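Local coordinates for protein isomaltose glucohydrolase (PDB 5Z3E) that hydrolyses the alpha-1,6-glucosidic linkage of isomaltose from the non-reducing end, releasing beta-D-glucose and D-glucose, at residues V123-T135 against D143-M155. The protein carries 1 engineered substitution. Sequence-based numbering, arbitrary orientation.
Sequences VPSNEGMLPTRFT and DPWWDFQTDGYGM
Ser125 sets its OG at the edge of the Trp145 indole, 3.6 Å from CZ3, and the same oxygen closes an ST turn by accepting from Glu127 N. Asn126 lies crosswise to Phe148, its OD1 3.3 Å from CD2 with amide and ring planes 38° apart; Arg191 holds that oxygen, while a water joins ND2 to Trp145 O. Met129, bent at chi2 and chi3, lays CG over one face of Phe148, 4.2 Å from the ring centroid, with its sulfur placed obliquely in a Met-aromatic contact. Without the ring, with an alanine at Phe148, CB and CG of Met129 would probably lose the surface they rest on and a gap would open beside the Asn126 amide. Loop 123-135 packs here on the turn leading into helix 151-167 of the (alpha/alpha)6 barrel of family GH15; Trp145 probably binds substrate, and the side chain of Gln149 comes within about 4 Å of that of Glu198, the probable proton donor. Leu130 CB comes obliquely against the phenol end of Tyr153, whose OH donates to Pro131 O at 2.8 Å in the carbonyl plane, on a lone pair. With OG1 anti to its carbonyl carbon (chi1 -67°), Thr132 donates to Asp147 O at 2.7 Å from above the carbonyl plane. Gln149 bonds Asp195 O and Arg75. A water bridges Arg133 NE to Asp147 OD2, which Ser142 also binds; Arg133 NH1 donates to Ala67 O.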
# COMPACT_ATOMS: atom_id res chain seq x y z
N VAL A 123 26.51 1.57 10.54
CA VAL A 123 25.18 1.46 9.98
C VAL A 123 24.21 1.01 11.09
O VAL A 123 24.49 0.03 11.79
CB VAL A 123 25.14 0.51 8.82
CG1 VAL A 123 23.71 0.33 8.30
CG2 VAL A 123 26.06 1.01 7.69
N PRO A 124 23.09 1.70 11.26
CA PRO A 124 22.18 1.34 12.34
C PRO A 124 21.59 -0.03 12.13
O PRO A 124 21.30 -0.43 10.99
CB PRO A 124 21.09 2.42 12.29
CG PRO A 124 21.29 3.07 11.09
CD PRO A 124 22.65 2.95 10.58
N SER A 125 21.33 -0.70 13.23
CA SER A 125 20.57 -1.94 13.22
C SER A 125 19.10 -1.68 12.92
O SER A 125 18.59 -0.57 13.17
CB SER A 125 20.67 -2.56 14.62
OG SER A 125 19.75 -3.64 14.77
N ASN A 126 18.41 -2.70 12.46
CA ASN A 126 16.96 -2.63 12.29
C ASN A 126 16.28 -2.14 13.56
O ASN A 126 15.24 -1.48 13.47
CB ASN A 126 16.40 -3.98 11.90
CG ASN A 126 16.69 -4.37 10.48
OD1 ASN A 126 17.23 -3.57 9.70
ND2 ASN A 126 16.33 -5.56 10.14
N GLU A 127 16.83 -2.44 14.73
CA GLU A 127 16.18 -2.03 15.98
C GLU A 127 16.10 -0.51 16.15
O GLU A 127 15.30 -0.02 16.93
CB GLU A 127 16.82 -2.67 17.20
CG GLU A 127 18.24 -2.22 17.50
CD GLU A 127 18.77 -2.73 18.82
OE1 GLU A 127 18.01 -3.36 19.59
OE2 GLU A 127 19.96 -2.49 19.10
N GLY A 128 16.95 0.24 15.45
CA GLY A 128 17.01 1.68 15.54
C GLY A 128 16.25 2.43 14.44
O GLY A 128 16.26 3.66 14.43
N MET A 129 15.62 1.71 13.53
CA MET A 129 15.01 2.34 12.37
C MET A 129 13.65 2.95 12.71
O MET A 129 13.10 2.77 13.79
CB MET A 129 14.93 1.30 11.25
CG MET A 129 16.30 0.75 10.86
SD MET A 129 17.47 2.00 10.24
CE MET A 129 16.89 2.13 8.59
N LEU A 130 13.09 3.70 11.75
CA LEU A 130 11.75 4.24 11.94
C LEU A 130 10.74 3.10 11.99
O LEU A 130 10.97 2.02 11.42
CB LEU A 130 11.39 5.22 10.82
CG LEU A 130 12.17 6.49 10.73
CD1 LEU A 130 11.63 7.38 9.64
CD2 LEU A 130 12.15 7.22 12.03
N PRO A 131 9.62 3.30 12.67
CA PRO A 131 8.70 2.19 12.96
C PRO A 131 7.75 1.86 11.81
O PRO A 131 7.60 2.62 10.84
CB PRO A 131 7.93 2.67 14.17
CG PRO A 131 7.85 4.15 13.92
CD PRO A 131 9.22 4.52 13.38
N THR A 132 7.10 0.73 12.01
CA THR A 132 6.01 0.26 11.17
C THR A 132 4.67 0.65 11.78
O THR A 132 3.91 1.41 11.18
CB THR A 132 6.15 -1.25 10.98
OG1 THR A 132 7.35 -1.43 10.21
CG2 THR A 132 4.96 -1.84 10.27
N ARG A 133 4.35 0.20 12.97
CA ARG A 133 3.12 0.64 13.63
C ARG A 133 3.34 1.97 14.30
O ARG A 133 4.35 2.15 14.99
CB ARG A 133 2.64 -0.36 14.69
CG ARG A 133 2.35 -1.74 14.15
CD ARG A 133 1.62 -2.56 15.18
NE ARG A 133 1.56 -3.96 14.81
CZ ARG A 133 0.72 -4.83 15.35
NH1 ARG A 133 -0.08 -4.46 16.34
NH2 ARG A 133 0.65 -6.03 14.87
N PHE A 134 2.37 2.87 14.16
CA PHE A 134 2.32 4.13 14.92
C PHE A 134 1.11 4.11 15.81
O PHE A 134 0.02 3.67 15.42
CB PHE A 134 2.21 5.32 13.98
CG PHE A 134 3.46 5.62 13.23
CD1 PHE A 134 4.43 6.40 13.81
CD2 PHE A 134 3.69 5.11 11.95
CE1 PHE A 134 5.60 6.70 13.12
CE2 PHE A 134 4.86 5.41 11.27
CZ PHE A 134 5.79 6.23 11.86
N THR A 135 1.27 4.65 17.01
CA THR A 135 0.13 5.00 17.82
C THR A 135 -0.49 6.28 17.24
O THR A 135 0.12 7.00 16.45
CB THR A 135 0.57 5.25 19.29
OG1 THR A 135 1.43 6.38 19.33
CG2 THR A 135 1.28 4.03 19.86
N ASP A 143 8.12 -2.75 17.71
CA ASP A 143 9.56 -2.76 17.71
C ASP A 143 10.07 -3.11 16.32
O ASP A 143 9.82 -4.22 15.82
CB ASP A 143 10.02 -3.83 18.69
CG ASP A 143 11.52 -3.96 18.81
OD1 ASP A 143 12.30 -3.40 18.00
OD2 ASP A 143 11.93 -4.69 19.73
N PRO A 144 10.81 -2.19 15.64
CA PRO A 144 11.22 -2.46 14.27
C PRO A 144 12.20 -3.61 14.13
O PRO A 144 12.37 -4.11 13.03
CB PRO A 144 11.83 -1.14 13.79
CG PRO A 144 12.22 -0.45 14.99
CD PRO A 144 11.21 -0.84 16.07
N TRP A 145 12.81 -4.12 15.21
CA TRP A 145 13.55 -5.35 15.04
C TRP A 145 12.64 -6.43 14.42
O TRP A 145 13.09 -7.24 13.60
CB TRP A 145 14.14 -5.86 16.37
CG TRP A 145 14.88 -7.12 16.16
CD1 TRP A 145 14.46 -8.39 16.40
CD2 TRP A 145 16.13 -7.25 15.48
NE1 TRP A 145 15.36 -9.30 15.93
CE2 TRP A 145 16.41 -8.64 15.33
CE3 TRP A 145 17.05 -6.35 14.93
CZ2 TRP A 145 17.54 -9.11 14.70
CZ3 TRP A 145 18.16 -6.82 14.28
CH2 TRP A 145 18.40 -8.19 14.17
N TRP A 146 11.39 -6.48 14.88
CA TRP A 146 10.46 -7.52 14.50
C TRP A 146 9.62 -7.20 13.27
O TRP A 146 8.99 -8.11 12.74
CB TRP A 146 9.55 -7.89 15.67
CG TRP A 146 10.30 -8.38 16.83
CD1 TRP A 146 10.48 -7.74 17.99
CD2 TRP A 146 10.98 -9.63 16.93
NE1 TRP A 146 11.22 -8.52 18.84
CE2 TRP A 146 11.56 -9.69 18.20
CE3 TRP A 146 11.16 -10.68 16.03
CZ2 TRP A 146 12.31 -10.79 18.66
CZ3 TRP A 146 11.92 -11.75 16.44
CH2 TRP A 146 12.46 -11.81 17.74
N ASP A 147 9.58 -5.94 12.82
CA ASP A 147 8.72 -5.59 11.72
C ASP A 147 9.24 -4.47 10.82
O ASP A 147 8.44 -3.92 10.04
CB ASP A 147 7.29 -5.30 12.19
CG ASP A 147 7.20 -4.02 12.97
OD1 ASP A 147 8.21 -3.32 13.13
OD2 ASP A 147 6.06 -3.69 13.42
N PHE A 148 10.53 -4.20 10.83
CA PHE A 148 11.15 -3.16 10.02
C PHE A 148 10.69 -3.22 8.55
O PHE A 148 10.87 -4.24 7.88
CB PHE A 148 12.68 -3.32 10.05
CG PHE A 148 13.41 -2.42 9.11
CD1 PHE A 148 13.19 -1.05 9.09
CD2 PHE A 148 14.35 -2.93 8.23
CE1 PHE A 148 13.84 -0.23 8.20
CE2 PHE A 148 15.02 -2.10 7.33
CZ PHE A 148 14.76 -0.76 7.32
N GLN A 149 10.14 -2.10 8.07
CA GLN A 149 9.61 -1.97 6.71
C GLN A 149 9.90 -0.57 6.22
O GLN A 149 9.71 0.39 6.99
CB GLN A 149 8.08 -2.15 6.68
CG GLN A 149 7.62 -3.58 6.95
CD GLN A 149 6.09 -3.72 6.99
OE1 GLN A 149 5.39 -2.77 7.29
NE2 GLN A 149 5.58 -4.89 6.68
N THR A 150 10.24 -0.41 4.95
CA THR A 150 10.40 0.91 4.36
C THR A 150 9.28 1.29 3.39
O THR A 150 9.23 2.43 2.95
CB THR A 150 11.75 1.00 3.67
OG1 THR A 150 11.84 -0.12 2.80
CG2 THR A 150 12.89 1.04 4.69
N ASP A 151 8.41 0.35 3.03
CA ASP A 151 7.41 0.62 1.99
C ASP A 151 6.49 1.78 2.33
O ASP A 151 6.11 2.55 1.44
CB ASP A 151 6.58 -0.62 1.66
CG ASP A 151 5.78 -1.12 2.82
OD1 ASP A 151 6.41 -1.60 3.79
OD2 ASP A 151 4.54 -1.01 2.79
N GLY A 152 6.08 1.88 3.59
CA GLY A 152 5.05 2.84 3.93
C GLY A 152 5.47 4.28 3.70
O GLY A 152 4.66 5.13 3.34
N TYR A 153 6.75 4.57 3.91
CA TYR A 153 7.26 5.91 3.67
C TYR A 153 7.20 6.26 2.19
O TYR A 153 6.90 7.40 1.83
CB TYR A 153 8.70 6.03 4.25
CG TYR A 153 8.69 5.80 5.75
CD1 TYR A 153 8.27 6.79 6.63
CD2 TYR A 153 9.04 4.59 6.31
CE1 TYR A 153 8.15 6.55 7.98
CE2 TYR A 153 8.92 4.34 7.66
CZ TYR A 153 8.44 5.33 8.51
OH TYR A 153 8.25 5.15 9.85
N GLY A 154 7.51 5.29 1.32
CA GLY A 154 7.38 5.51 -0.11
C GLY A 154 5.93 5.72 -0.52
O GLY A 154 5.62 6.61 -1.33
N MET A 155 5.03 4.90 0.01
CA MET A 155 3.62 5.06 -0.29
C MET A 155 3.12 6.42 0.13
O MET A 155 2.33 7.05 -0.58
CB MET A 155 2.80 3.97 0.36
CG MET A 155 3.20 2.59 -0.08
SD MET A 155 1.91 1.43 0.28
CE MET A 155 2.70 -0.13 -0.08
O HOH W 1 15.48 -7.53 12.21
O HOH W 2 14.00 -1.47 18.94
O HOH W 3 11.29 2.09 8.61
O HOH W 4 9.82 -0.23 10.33
O HOH W 5 8.20 -0.79 14.08
O HOH W 6 3.76 -4.98 13.30